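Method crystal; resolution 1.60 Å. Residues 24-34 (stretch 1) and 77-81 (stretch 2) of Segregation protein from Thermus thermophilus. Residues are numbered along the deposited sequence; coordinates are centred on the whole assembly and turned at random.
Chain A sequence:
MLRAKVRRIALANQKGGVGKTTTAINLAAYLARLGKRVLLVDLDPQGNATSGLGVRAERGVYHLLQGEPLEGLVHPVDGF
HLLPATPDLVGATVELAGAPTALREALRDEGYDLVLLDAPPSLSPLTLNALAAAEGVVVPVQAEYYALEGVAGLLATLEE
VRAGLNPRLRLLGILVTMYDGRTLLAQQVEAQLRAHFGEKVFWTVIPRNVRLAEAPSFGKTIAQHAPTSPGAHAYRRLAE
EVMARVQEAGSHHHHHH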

# COMPACT_ATOMS: atom_id res chain seq x y z
N ALA A 24 15.76 -0.92 -7.64
CA ALA A 24 17.02 -0.55 -6.98
C ALA A 24 17.30 0.94 -7.18
O ALA A 24 17.65 1.65 -6.24
CB ALA A 24 18.18 -1.37 -7.57
N ILE A 25 17.13 1.40 -8.42
CA ILE A 25 17.37 2.79 -8.76
C ILE A 25 16.45 3.75 -8.03
O ILE A 25 16.90 4.72 -7.40
CB ILE A 25 17.19 3.05 -10.28
CG1 ILE A 25 18.28 2.33 -11.08
CG2 ILE A 25 17.16 4.55 -10.55
CD1 ILE A 25 19.67 2.70 -10.68
N ASN A 26 15.15 3.49 -8.11
CA ASN A 26 14.19 4.40 -7.51
C ASN A 26 14.02 4.31 -6.02
O ASN A 26 13.64 5.30 -5.39
CB ASN A 26 12.86 4.28 -8.24
CG ASN A 26 12.95 4.77 -9.67
OD1 ASN A 26 13.38 5.90 -9.91
ND2 ASN A 26 12.55 3.94 -10.62
N LEU A 27 14.31 3.15 -5.44
CA LEU A 27 14.23 3.01 -3.99
C LEU A 27 15.36 3.89 -3.45
O LEU A 27 15.20 4.61 -2.47
CB LEU A 27 14.48 1.56 -3.57
CG LEU A 27 13.65 0.92 -2.45
CD1 LEU A 27 14.51 -0.15 -1.80
CD2 LEU A 27 13.20 1.94 -1.41
N ALA A 28 16.51 3.82 -4.12
CA ALA A 28 17.66 4.61 -3.71
C ALA A 28 17.36 6.09 -3.83
O ALA A 28 17.72 6.88 -2.96
CB ALA A 28 18.86 4.24 -4.57
N ALA A 29 16.70 6.47 -4.92
CA ALA A 29 16.37 7.88 -5.16
C ALA A 29 15.47 8.45 -4.08
O ALA A 29 15.67 9.58 -3.62
CB ALA A 29 15.72 8.04 -6.52
N TYR A 30 14.47 7.68 -3.67
CA TYR A 30 13.56 8.16 -2.65
C TYR A 30 14.06 8.01 -1.22
O TYR A 30 13.68 8.78 -0.35
CB TYR A 30 12.18 7.54 -2.84
CG TYR A 30 11.48 8.16 -4.02
CD1 TYR A 30 10.96 9.45 -3.95
CD2 TYR A 30 11.41 7.49 -5.24
CE1 TYR A 30 10.39 10.06 -5.06
CE2 TYR A 30 10.84 8.09 -6.36
CZ TYR A 30 10.33 9.38 -6.26
OH TYR A 30 9.78 9.98 -7.37
N LEU A 31 14.91 7.02 -0.96
CA LEU A 31 15.44 6.87 0.38
C LEU A 31 16.37 8.07 0.60
O LEU A 31 16.49 8.60 1.71
CB LEU A 31 16.20 5.55 0.53
CG LEU A 31 15.33 4.28 0.62
CD1 LEU A 31 16.24 3.05 0.60
CD2 LEU A 31 14.49 4.30 1.89
N ALA A 32 17.02 8.52 -0.47
CA ALA A 32 17.91 9.67 -0.39
C ALA A 32 17.09 10.91 -0.05
O ALA A 32 17.48 11.72 0.79
CB ALA A 32 18.63 9.88 -1.70
N ARG A 33 15.95 11.06 -0.71
CA ARG A 33 15.08 12.21 -0.48
C ARG A 33 14.46 12.19 0.91
O ARG A 33 13.90 13.19 1.35
CB ARG A 33 14.01 12.28 -1.57
CG ARG A 33 14.57 12.72 -2.93
CD ARG A 33 13.53 12.62 -4.04
NE ARG A 33 13.98 13.25 -5.28
CZ ARG A 33 14.95 12.79 -6.07
NH1 ARG A 33 15.60 11.68 -5.76
NH2 ARG A 33 15.27 13.46 -7.17
N LEU A 34 14.56 11.06 1.60
CA LEU A 34 14.04 10.96 2.96
C LEU A 34 15.11 11.43 3.93
O LEU A 34 14.92 11.39 5.14
CB LEU A 34 13.64 9.51 3.28
CG LEU A 34 12.31 9.02 2.71
CD1 LEU A 34 12.07 7.58 3.14
CD2 LEU A 34 11.19 9.92 3.19
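Stretch 2 (77-81) VDGFH

The contact turns on a tight reverse turn laid against a helix face made largely of alanine, and it is fastened at one end by a two-pronged salt bridge. Arg33 NH1 donates to Asp78 OD1 at 3.0 Å (N-H...acceptor angle 152°), and Arg33 NH2 donates to Asp78 OD2 at 2.7 Å (148°). Asp78 OD2 lies at the edge of the guanidinium, near its plane, as expected for paired bonding between carboxylate and guanidinium. Arg33 NH1 also donates to Ala29 O at 3.0 Å, so the same group that holds the turn is also tied to the backbone of the helix.

Val77 to Phe80 form a type I' beta turn, closed by Phe80 N to Val77 O at 2.7 Å and Val77 N to Phe80 O at 2.8 Å. Its two central residues have positive phi: Asp78 at 36/45° and Gly79 at 88/-5°. At the latter angles a CB would be jammed against the carbonyl O of Asp78, which by itself calls for glycine. The turn leads into a strand beginning at Phe80.

Two CA pairs record the register: Ala29 CA to Asp78 CA at 6.5 Å and Ala32 CA to Gly79 CA at 5.9 Å. From Asp78 to Gly79 the turn thus advances in the same sense as the helix, while the Phe80 ring reaches back to Ala28 and Ala29. Approach this close is compatible with the short alanine side chains; Ala32 CB lies 3.7 Å from Gly79 O, and Ala29 CB 3.5 Å from Asp78 OD1.

Phe80, with chi1 in the p well, points its CA-to-CB bond toward the helix and has the largest covered area, 71 of the 286 Å² buried in total. Ala28 CB sits over one face of the Phe80 ring, 4.0 Å from the ring centroid and 10° off the normal, a CH-pi contact. Ala29 CA approaches Phe80 CE1 obliquely at 3.8 Å, and Ala32 CB packs 4.2 Å from Phe80 CB.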

# COMPACT_ATOMS: atom_id res chain seq x y z
N VAL A 77 25.02 10.74 -7.71
CA VAL A 77 23.91 10.79 -8.65
C VAL A 77 22.58 10.94 -7.93
O VAL A 77 22.32 10.27 -6.93
CB VAL A 77 23.88 9.52 -9.53
CG1 VAL A 77 23.73 8.29 -8.65
CG2 VAL A 77 22.73 9.61 -10.53
N ASP A 78 21.75 11.84 -8.46
CA ASP A 78 20.42 12.12 -7.92
C ASP A 78 20.31 12.08 -6.40
O ASP A 78 19.37 11.49 -5.86
CB ASP A 78 19.39 11.17 -8.52
CG ASP A 78 17.96 11.60 -8.23
OD1 ASP A 78 17.06 10.74 -8.20
OD2 ASP A 78 17.74 12.81 -8.02
N GLY A 79 21.27 12.69 -5.71
CA GLY A 79 21.21 12.71 -4.26
C GLY A 79 21.83 11.55 -3.51
O GLY A 79 21.86 11.56 -2.28
N PHE A 80 22.30 10.53 -4.22
CA PHE A 80 22.94 9.40 -3.55
C PHE A 80 24.25 9.02 -4.22
O PHE A 80 24.68 9.69 -5.16
CB PHE A 80 22.01 8.18 -3.47
CG PHE A 80 21.50 7.70 -4.80
CD1 PHE A 80 20.39 8.30 -5.39
CD2 PHE A 80 22.10 6.64 -5.46
CE1 PHE A 80 19.88 7.85 -6.61
CE2 PHE A 80 21.61 6.17 -6.68
CZ PHE A 80 20.50 6.78 -7.26
N HIS A 81 24.89 7.96 -3.74
CA HIS A 81 26.15 7.52 -4.32
C HIS A 81 26.03 6.15 -4.97
O HIS A 81 25.41 5.25 -4.42
CB HIS A 81 27.25 7.48 -3.25
CG HIS A 81 27.66 8.83 -2.75
ND1 HIS A 81 28.58 9.00 -1.74
CD2 HIS A 81 27.30 10.08 -3.14
CE1 HIS A 81 28.75 10.29 -1.52
NE2 HIS A 81 27.99 10.97 -2.35